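Local coordinates for protein unconventional myosin IB (PDB 5XGG) that probably binds proline-rich partner peptides through the C-terminal SH3 domain of a class I myosin motor, at residues A[18-23]-A[36-41]. Residues are numbered along the deposited sequence; the frame is centred on the assembly and turned at random.
Sequences DEELSF and EGWWKG
Glu20 and Trp38 meet at the outer end of the indole. The carboxylate of Glu20 lies obliquely beside the six-membered ring, and the two planes are 29° apart. Glu20 OE2 is 3.4 Å from Trp38 CH2. The carboxyl carbon CD of Glu20 is 3.6 Å from Trp38 CZ3. OE2 and CD thus make the close touch, while Glu20 OE1 lies further off, 4.0 Å from Trp38 CH2. In Glu20, CG stands opposite the carbonyl carbon (chi1 -78°), and the extended chain beyond it carries the carboxylate to the tryptophan. The CB of Trp38 points toward segment 18-23, and the far corner of its ring, CZ3 and CH2, meets Glu20.

Leu21 makes a second, separate touch. Its CG is trans to the backbone N (chi1 176°), and the methyl group reaches the backbone of Gly41: Leu21 CD2 lies 3.7 Å from Gly41 O and 3.8 Å from Gly41 C. The contact is nonpolar on the leucine side. The same side chain also packs on Ile29 and Ile50, so this touch belongs to the domain interior.

Segment 18-23 lies in the RT loop of the SH3 fold. Trp38 begins the strand after the n-Src loop and touches Tyr13 and Pro51, as the groove tryptophan of SH3 domains does. Glu20 OE1 is hydrogen-bonded to Tyr13 OH and Ala16 N, and OE2 makes a weak hydrogen bond with Asn17 ND2; together these hold the carboxylate in place within the loop.

No hydrogen bond or salt bridge joins the two segments. Close packing is what links them, and the charge of Glu20 probably adds an electrostatic term. An acidic group beside the groove tryptophan is consistent with the SH3 specificity pocket, where a basic ligand residue could lie against the indole and meet the negative charge.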
loop_
_atom_site.group_PDB
_atom_site.type_symbol
_atom_site.label_atom_id
_atom_site.label_comp_id
_atom_site.label_asym_id
_atom_site.label_seq_id
_atom_site.Cartn_x
_atom_site.Cartn_y
_atom_site.Cartn_z
ATOM N N ASP A 18 -8.281 -8.960 -10.939
ATOM C CA ASP A 18 -9.236 -8.001 -10.403
ATOM C C ASP A 18 -9.129 -7.700 -8.907
ATOM O O ASP A 18 -9.581 -6.632 -8.500
ATOM C CB ASP A 18 -10.666 -8.485 -10.674
ATOM C CG ASP A 18 -11.065 -8.277 -12.091
ATOM O OD1 ASP A 18 -10.532 -7.404 -12.715
ATOM O OD2 ASP A 18 -11.904 -9.076 -12.532
ATOM N N GLU A 19 -8.513 -8.603 -8.155
ATOM C CA GLU A 19 -8.435 -8.515 -6.730
ATOM C C GLU A 19 -7.155 -7.851 -6.269
ATOM O O GLU A 19 -6.940 -7.651 -5.071
ATOM C CB GLU A 19 -8.528 -9.848 -6.078
ATOM C CG GLU A 19 -9.875 -10.554 -6.214
ATOM C CD GLU A 19 -10.177 -11.111 -7.581
ATOM O OE1 GLU A 19 -9.264 -11.475 -8.352
ATOM O OE2 GLU A 19 -11.404 -11.248 -7.846
ATOM N N GLU A 20 -6.267 -7.555 -7.229
ATOM C CA GLU A 20 -5.059 -6.756 -6.955
ATOM C C GLU A 20 -5.321 -5.274 -7.293
ATOM O O GLU A 20 -6.273 -4.877 -8.033
ATOM C CB GLU A 20 -3.837 -7.321 -7.708
ATOM C CG GLU A 20 -3.263 -8.544 -7.012
ATOM C CD GLU A 20 -2.267 -9.275 -7.868
ATOM O OE1 GLU A 20 -1.671 -8.687 -8.760
ATOM O OE2 GLU A 20 -2.033 -10.490 -7.585
ATOM N N LEU A 21 -4.405 -4.458 -6.758
ATOM C CA LEU A 21 -4.406 -3.006 -6.939
ATOM C C LEU A 21 -3.184 -2.589 -7.723
ATOM O O LEU A 21 -2.034 -2.811 -7.320
ATOM C CB LEU A 21 -4.481 -2.340 -5.559
ATOM C CG LEU A 21 -4.397 -0.804 -5.484
ATOM C CD1 LEU A 21 -5.628 -0.187 -6.081
ATOM C CD2 LEU A 21 -4.185 -0.409 -3.951
ATOM N N SER A 22 -3.390 -1.868 -8.817
ATOM C CA SER A 22 -2.304 -1.188 -9.518
ATOM C C SER A 22 -1.910 0.145 -8.908
ATOM O O SER A 22 -2.725 0.771 -8.180
ATOM C CB SER A 22 -2.689 -0.920 -10.986
ATOM O OG SER A 22 -3.131 -2.090 -11.662
ATOM N N PHE A 23 -0.670 0.570 -9.184
ATOM C CA PHE A 23 -0.185 1.816 -8.605
ATOM C C PHE A 23 1.083 2.222 -9.344
ATOM O O PHE A 23 1.686 1.445 -10.096
ATOM C CB PHE A 23 0.032 1.710 -7.051
ATOM C CG PHE A 23 0.874 0.589 -6.639
ATOM C CD1 PHE A 23 2.293 0.725 -6.539
ATOM C CD2 PHE A 23 0.284 -0.634 -6.254
ATOM C CE1 PHE A 23 3.082 -0.386 -6.172
ATOM C CE2 PHE A 23 1.099 -1.731 -5.883
ATOM C CZ PHE A 23 2.481 -1.582 -5.812
ATOM N N GLU A 36 1.045 -12.130 4.707
ATOM C CA GLU A 36 2.423 -12.442 4.374
ATOM C C GLU A 36 2.970 -11.401 3.317
ATOM O O GLU A 36 3.005 -10.211 3.580
ATOM C CB GLU A 36 2.507 -13.910 3.941
ATOM C CG GLU A 36 2.165 -14.828 5.092
ATOM C CD GLU A 36 2.585 -16.265 4.860
ATOM O OE1 GLU A 36 2.021 -16.916 3.931
ATOM O OE2 GLU A 36 3.468 -16.743 5.625
ATOM N N GLY A 37 3.342 -11.841 2.162
ATOM C CA GLY A 37 3.956 -10.980 1.157
ATOM C C GLY A 37 3.010 -10.014 0.439
ATOM O O GLY A 37 3.479 -9.133 -0.285
ATOM N N TRP A 38 1.701 -10.135 0.679
ATOM C CA TRP A 38 0.691 -9.274 0.042
ATOM C C TRP A 38 -0.092 -8.521 1.056
ATOM O O TRP A 38 -0.542 -9.120 2.059
ATOM C CB TRP A 38 -0.292 -10.107 -0.740
ATOM C CG TRP A 38 0.409 -10.773 -1.941
ATOM C CD1 TRP A 38 1.087 -11.949 -1.951
ATOM C CD2 TRP A 38 0.469 -10.261 -3.236
ATOM N NE1 TRP A 38 1.590 -12.213 -3.212
ATOM C CE2 TRP A 38 1.159 -11.210 -4.036
ATOM C CE3 TRP A 38 -0.033 -9.133 -3.840
ATOM C CZ2 TRP A 38 1.373 -11.011 -5.381
ATOM C CZ3 TRP A 38 0.130 -8.979 -5.214
ATOM C CH2 TRP A 38 0.857 -9.888 -5.945
ATOM N N TRP A 39 -0.251 -7.220 0.828
ATOM C CA TRP A 39 -0.964 -6.358 1.776
ATOM C C TRP A 39 -2.171 -5.836 1.103
ATOM O O TRP A 39 -2.180 -5.602 -0.076
ATOM C CB TRP A 39 -0.127 -5.214 2.219
ATOM C CG TRP A 39 1.013 -5.652 3.202
ATOM C CD1 TRP A 39 1.328 -6.952 3.579
ATOM C CD2 TRP A 39 2.035 -4.850 3.689
ATOM N NE1 TRP A 39 2.430 -6.963 4.407
ATOM C CE2 TRP A 39 2.872 -5.673 4.508
ATOM C CE3 TRP A 39 2.263 -3.492 3.666
ATOM C CZ2 TRP A 39 3.951 -5.173 5.158
ATOM C CZ3 TRP A 39 3.346 -2.994 4.324
ATOM C CH2 TRP A 39 4.145 -3.803 5.119
ATOM N N LYS A 40 -3.271 -5.676 1.838
ATOM C CA LYS A 40 -4.454 -5.131 1.190
ATOM C C LYS A 40 -4.421 -3.615 1.257
ATOM O O LYS A 40 -4.387 -3.061 2.334
ATOM C CB LYS A 40 -5.700 -5.661 1.910
ATOM C CG LYS A 40 -6.937 -5.171 1.282
ATOM C CD LYS A 40 -8.119 -5.889 1.817
ATOM C CE LYS A 40 -8.481 -7.041 0.901
ATOM N NZ LYS A 40 -9.873 -7.241 1.266
ATOM N N GLY A 41 -4.252 -2.954 0.098
ATOM C CA GLY A 41 -4.116 -1.506 0.018
ATOM C C GLY A 41 -5.371 -0.820 -0.412
ATOM O O GLY A 41 -6.254 -1.456 -1.026
#